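Side-chain contacts in alpha-fucosidase (Bifidobacterium bifidum, PDB 2EAB), which probably hydrolyses alpha-1,2-linked L-fucose from glycans, the chain here being the catalytic portion of a longer, apparently membrane-anchored protein: residues Q367-E372 with P806-G811; V452-V457 with G491-G496. One frame throughout, in Å; residues are numbered along the deposited sequence.

Contact 1 (Q367-E372 with P806-G811)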
loop_
_atom_site.group_PDB
_atom_site.type_symbol
_atom_site.label_atom_id
_atom_site.label_comp_id
_atom_site.label_asym_id
_atom_site.label_seq_id
_atom_site.Cartn_x
_atom_site.Cartn_y
_atom_site.Cartn_z
ATOM N N GLN A 367 14.544 -19.597 14.211
ATOM C CA GLN A 367 13.678 -19.812 13.051
ATOM C C GLN A 367 12.438 -18.923 13.064
ATOM O O GLN A 367 12.037 -18.400 12.017
ATOM C CB GLN A 367 13.295 -21.284 12.939
ATOM C CG GLN A 367 14.445 -22.158 12.459
ATOM C CD GLN A 367 14.172 -23.644 12.602
ATOM O OE1 GLN A 367 13.232 -24.056 13.277
ATOM N NE2 GLN A 367 15.010 -24.459 11.967
ATOM N N LYS A 368 11.835 -18.743 14.236
ATOM C CA LYS A 368 10.729 -17.789 14.370
ATOM C C LYS A 368 11.185 -16.385 13.984
ATOM O O LYS A 368 10.498 -15.685 13.240
ATOM C CB LYS A 368 10.147 -17.782 15.786
ATOM C CG LYS A 368 9.330 -19.022 16.138
ATOM C CD LYS A 368 8.570 -18.840 17.443
ATOM C CE LYS A 368 7.366 -17.913 17.276
ATOM N NZ LYS A 368 6.729 -17.590 18.576
ATOM N N ARG A 369 12.351 -15.977 14.475
ATOM C CA ARG A 369 12.894 -14.672 14.121
ATOM C C ARG A 369 13.228 -14.586 12.633
ATOM O O ARG A 369 13.072 -13.526 12.026
ATOM C CB ARG A 369 14.108 -14.322 14.986
ATOM C CG ARG A 369 13.846 -14.318 16.500
ATOM C CD ARG A 369 12.698 -13.395 16.938
ATOM N NE ARG A 369 12.323 -13.671 18.327
ATOM C CZ ARG A 369 11.207 -14.288 18.718
ATOM N NH1 ARG A 369 10.295 -14.690 17.842
ATOM N NH2 ARG A 369 10.989 -14.491 20.008
ATOM N N GLU A 370 13.667 -15.696 12.041
ATOM C CA GLU A 370 13.896 -15.725 10.594
ATOM C C GLU A 370 12.618 -15.438 9.806
ATOM O O GLU A 370 12.622 -14.580 8.924
ATOM C CB GLU A 370 14.534 -17.038 10.128
ATOM C CG GLU A 370 14.758 -17.068 8.609
ATOM C CD GLU A 370 15.476 -18.308 8.105
ATOM O OE1 GLU A 370 15.898 -19.148 8.929
ATOM O OE2 GLU A 370 15.614 -18.438 6.871
ATOM N N LEU A 371 11.535 -16.142 10.122
ATOM C CA LEU A 371 10.286 -15.926 9.388
ATOM C C LEU A 371 9.733 -14.518 9.611
ATOM O O LEU A 371 9.305 -13.854 8.664
ATOM C CB LEU A 371 9.231 -16.987 9.724
ATOM C CG LEU A 371 8.000 -16.967 8.804
ATOM C CD1 LEU A 371 8.376 -17.225 7.348
ATOM C CD2 LEU A 371 6.941 -17.954 9.257
ATOM N N GLU A 372 9.770 -14.052 10.856
ATOM C CA GLU A 372 9.265 -12.720 11.186
ATOM C C GLU A 372 10.046 -11.620 10.465
ATOM O O GLU A 372 9.451 -10.707 9.878
ATOM C CB GLU A 372 9.265 -12.518 12.705
ATOM C CG GLU A 372 8.245 -13.413 13.406
ATOM C CD GLU A 372 8.564 -13.713 14.862
ATOM O OE1 GLU A 372 9.455 -13.058 15.454
ATOM O OE2 GLU A 372 7.903 -14.619 15.418
ATOM N N PRO A 806 7.737 -6.143 21.916
ATOM C CA PRO A 806 7.260 -7.401 22.485
ATOM C C PRO A 806 8.272 -8.013 23.442
ATOM O O PRO A 806 9.478 -7.942 23.196
ATOM C CB PRO A 806 7.119 -8.314 21.259
ATOM C CG PRO A 806 7.158 -7.413 20.073
ATOM C CD PRO A 806 8.017 -6.269 20.475
ATOM N N ASP A 807 7.779 -8.627 24.513
ATOM C CA ASP A 807 8.645 -9.373 25.426
ATOM C C ASP A 807 9.362 -10.517 24.699
ATOM O O ASP A 807 10.444 -10.939 25.116
ATOM C CB ASP A 807 7.853 -9.916 26.621
ATOM C CG ASP A 807 7.300 -8.816 27.519
ATOM O OD1 ASP A 807 7.752 -7.654 27.429
ATOM O OD2 ASP A 807 6.401 -9.120 28.332
ATOM N N ALA A 808 8.765 -10.998 23.607
ATOM C CA ALA A 808 9.354 -12.050 22.774
ATOM C C ALA A 808 10.684 -11.632 22.137
ATOM O O ALA A 808 11.504 -12.486 21.786
ATOM C CB ALA A 808 8.366 -12.486 21.697
ATOM N N TRP A 809 10.886 -10.325 21.976
ATOM C CA TRP A 809 12.121 -9.796 21.408
ATOM C C TRP A 809 12.918 -9.091 22.507
ATOM O O TRP A 809 12.962 -7.861 22.568
ATOM C CB TRP A 809 11.831 -8.833 20.249
ATOM C CG TRP A 809 11.001 -9.393 19.115
ATOM C CD1 TRP A 809 10.751 -10.712 18.831
ATOM C CD2 TRP A 809 10.359 -8.636 18.088
ATOM N NE1 TRP A 809 9.968 -10.815 17.700
ATOM C CE2 TRP A 809 9.715 -9.554 17.225
ATOM C CE3 TRP A 809 10.263 -7.266 17.812
ATOM C CZ2 TRP A 809 8.981 -9.142 16.107
ATOM C CZ3 TRP A 809 9.531 -6.858 16.704
ATOM C CH2 TRP A 809 8.901 -7.795 15.865
ATOM N N ALA A 810 13.548 -9.883 23.374
ATOM C CA ALA A 810 14.243 -9.358 24.553
ATOM C C ALA A 810 15.432 -8.471 24.194
ATOM O O ALA A 810 15.730 -7.496 24.885
ATOM C CB ALA A 810 14.690 -10.504 25.457
ATOM N N GLY A 811 16.106 -8.823 23.106
ATOM C CA GLY A 811 17.254 -8.071 22.623
ATOM C C GLY A 811 17.241 -7.991 21.114
ATOM O O GLY A 811 16.663 -8.841 20.436
HETATM O O HOH W 1 14.238 -13.440 20.290
#
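Arg369 reaches from the helix across to the indole of Trp809, where the rim of the indole, at CD1, abuts one face of the guanidinium, the two planes 62° apart. This is no parallel stack: the pyrrole carbon CD1 of Trp809 lies toward the rim of that face, 3.4 Å from NE of Arg369. A bend at chi2 (-56°) turns the long arginine chain so that it brings its nitrogens to the turn instead of running straight out from the helix.

Those nitrogens are divided among several acceptors. NH2 of Arg369 makes a short but poorly angled, weak hydrogen bond of 2.7 Å to O of Ala808, while NE, 2.8 Å from a water oxygen lying in the guanidinium plane, donates to that water, which in turn donates to the same carbonyl. NH1 forms a salt bridge with OE1 of Glu372 at 3.0 Å, though its hydrogen-bond angle is poor. An arginine suits the place because one flat cation can serve a carbonyl, a water and a carboxylate at once.

Glu372, one helical turn on, also takes the indole hydrogen: NE1 of Trp809 donates to OE1 of Glu372 over 3.2 Å, from the syn side but 34° out of the carboxylate plane. OE1 thus serves both cation and indole, whereas OE2 is held by the hydroxyls of Tyr742 and Tyr358, a setting likely to favour the ionised carboxylate.

The small methyl of Ala808 packs beside NH2 of Arg369. A type I beta turn, Pro806 to Trp809, is closed by the bond from N of Trp809 to O of Pro806. The contact docks this turn, just before strand 812-819 of the C-terminal beta domain, onto helix 365-386 of the catalytic domain, probably an (alpha/alpha)6 barrel as in other six-hairpin glycosidases.

Contact 2 (V452-V457 with G491-G496)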
loop_
_atom_site.group_PDB
_atom_site.type_symbol
_atom_site.label_atom_id
_atom_site.label_comp_id
_atom_site.label_asym_id
_atom_site.label_seq_id
_atom_site.Cartn_x
_atom_site.Cartn_y
_atom_site.Cartn_z
ATOM N N VAL A 452 -8.172 14.316 -9.298
ATOM C CA VAL A 452 -8.799 15.630 -9.193
ATOM C C VAL A 452 -9.712 15.943 -10.380
ATOM O O VAL A 452 -10.876 16.278 -10.181
ATOM C CB VAL A 452 -7.771 16.750 -8.921
ATOM C CG1 VAL A 452 -8.449 18.116 -8.897
ATOM C CG2 VAL A 452 -7.042 16.488 -7.601
ATOM N N LYS A 453 -9.196 15.842 -11.602
ATOM C CA LYS A 453 -10.024 16.136 -12.773
ATOM C C LYS A 453 -11.273 15.246 -12.891
ATOM O O LYS A 453 -12.381 15.774 -12.955
ATOM C CB LYS A 453 -9.195 16.139 -14.061
ATOM C CG LYS A 453 -8.264 17.337 -14.177
ATOM C CD LYS A 453 -7.501 17.311 -15.483
ATOM C CE LYS A 453 -6.605 18.528 -15.612
ATOM N NZ LYS A 453 -5.861 18.507 -16.897
ATOM N N PRO A 454 -11.115 13.908 -12.901
ATOM C CA PRO A 454 -12.339 13.094 -12.935
ATOM C C PRO A 454 -13.202 13.283 -11.684
ATOM O O PRO A 454 -14.432 13.292 -11.773
ATOM C CB PRO A 454 -11.805 11.662 -13.041
ATOM C CG PRO A 454 -10.409 11.727 -12.498
ATOM C CD PRO A 454 -9.901 13.068 -12.916
ATOM N N GLY A 455 -12.559 13.480 -10.538
ATOM C CA GLY A 455 -13.271 13.641 -9.276
ATOM C C GLY A 455 -14.094 14.910 -9.189
ATOM O O GLY A 455 -15.067 14.963 -8.436
ATOM N N ARG A 456 -13.719 15.936 -9.950
ATOM C CA ARG A 456 -14.520 17.157 -10.019
ATOM C C ARG A 456 -15.864 16.893 -10.703
ATOM O O ARG A 456 -16.865 17.529 -10.377
ATOM C CB ARG A 456 -13.751 18.280 -10.721
ATOM C CG ARG A 456 -12.699 18.930 -9.840
ATOM C CD ARG A 456 -11.797 19.828 -10.646
ATOM N NE ARG A 456 -10.840 20.549 -9.815
ATOM C CZ ARG A 456 -9.877 21.330 -10.298
ATOM N NH1 ARG A 456 -9.744 21.506 -11.608
ATOM N NH2 ARG A 456 -9.056 21.952 -9.467
ATOM N N VAL A 457 -15.885 15.953 -11.648
ATOM C CA VAL A 457 -17.132 15.530 -12.283
ATOM C C VAL A 457 -18.025 14.853 -11.241
ATOM O O VAL A 457 -19.199 15.183 -11.114
ATOM C CB VAL A 457 -16.888 14.577 -13.481
ATOM C CG1 VAL A 457 -18.198 14.206 -14.158
ATOM C CG2 VAL A 457 -15.943 15.210 -14.494
ATOM N N GLY A 491 -9.800 7.092 -13.813
ATOM C CA GLY A 491 -10.668 8.089 -13.192
ATOM C C GLY A 491 -12.087 7.605 -12.928
ATOM O O GLY A 491 -13.050 8.357 -13.114
ATOM N N TRP A 492 -12.201 6.351 -12.482
ATOM C CA TRP A 492 -13.463 5.746 -12.047
ATOM C C TRP A 492 -13.745 6.216 -10.617
ATOM O O TRP A 492 -13.599 5.467 -9.638
ATOM C CB TRP A 492 -13.329 4.232 -12.113
ATOM C CG TRP A 492 -14.574 3.424 -11.907
ATOM C CD1 TRP A 492 -14.913 2.709 -10.794
ATOM C CD2 TRP A 492 -15.613 3.191 -12.864
ATOM N NE1 TRP A 492 -16.112 2.059 -10.990
ATOM C CE2 TRP A 492 -16.556 2.333 -12.256
ATOM C CE3 TRP A 492 -15.842 3.632 -14.173
ATOM C CZ2 TRP A 492 -17.703 1.902 -12.917
ATOM C CZ3 TRP A 492 -16.981 3.196 -14.830
ATOM C CH2 TRP A 492 -17.900 2.346 -14.198
ATOM N N THR A 493 -14.148 7.479 -10.513
ATOM C CA THR A 493 -14.301 8.151 -9.230
ATOM C C THR A 493 -15.747 8.160 -8.757
ATOM O O THR A 493 -16.028 8.571 -7.631
ATOM C CB THR A 493 -13.747 9.593 -9.265
ATOM O OG1 THR A 493 -14.362 10.323 -10.333
ATOM C CG2 THR A 493 -12.251 9.569 -9.511
ATOM N N ALA A 494 -16.662 7.687 -9.602
ATOM C CA ALA A 494 -18.049 7.527 -9.182
ATOM C C ALA A 494 -18.157 6.548 -8.021
ATOM O O ALA A 494 -17.303 5.675 -7.855
ATOM C CB ALA A 494 -18.890 7.031 -10.330
ATOM N N PRO A 495 -19.237 6.659 -7.239
ATOM C CA PRO A 495 -19.536 5.596 -6.292
ATOM C C PRO A 495 -19.998 4.353 -7.055
ATOM O O PRO A 495 -20.436 4.445 -8.213
ATOM C CB PRO A 495 -20.677 6.181 -5.461
ATOM C CG PRO A 495 -21.356 7.125 -6.390
ATOM C CD PRO A 495 -20.266 7.713 -7.236
ATOM N N GLY A 496 -19.912 3.200 -6.397
ATOM C CA GLY A 496 -20.296 1.937 -7.004
ATOM C C GLY A 496 -21.796 1.704 -7.042
ATOM O O GLY A 496 -22.592 2.531 -6.589
HETATM O O HOH W 2 -15.277 10.892 -12.855
#
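Pro454 and Gly491 meet by van der Waals packing, with CB of the proline 3.5 Å from the glycine O and its CG 3.7 Å from the glycine CA. Glycine suits the place by its positive phi (63°) and because its bare CA lets the proline ring come up against it. Thr493 adds its methyl, CG2 lying 4.1 Å from CG of Pro454, and the two side chains cross at about a right angle. CB of Thr493 also lies 4.1 Å from CA of Gly455.

Proline is at home in the first turn of helix 452-463, where its missing N-H costs no helical bond. The loop facing it folds tightly, with Trp492 at the centre of an inverse gamma turn and its side chain leaving the backbone on the side away from the helix. Both pieces belong to the family 95 catalytic domain, probably an (alpha/alpha)6 barrel.

A water links the two segments. It donates to O of Pro454 at 2.8 Å, lies 2.7 Å from OG1 of Thr493, and donates weakly to O of Gly491. OG1 of Thr493 sits between the backbone N and the carbonyl carbon (chi1 55°), which brings it to the helix, where it also hydrogen-bonds the hydroxyl of Thr458.

Contact 2 is nested in sequence inside the long loop that contact 1 closes: helix 365-386 comes first, then 452-457 and 491-496, and the 806-811 turn last. The two lie on opposite sides of the chain's centre, their own centres about 45 Å apart and their nearest atoms about 34 Å apart, so neither touches the other. Each rests on a helix of the catalytic domain, 365-386 in contact 1 and 452-463 in contact 2. Contact 1 joins that domain to the C-terminal beta domain, spanning more than 430 residues, whereas contact 2 is local, bringing a loop back to a helix only 34 residues earlier. One therefore belongs to an interdomain interface, the other to the catalytic domain's own packing.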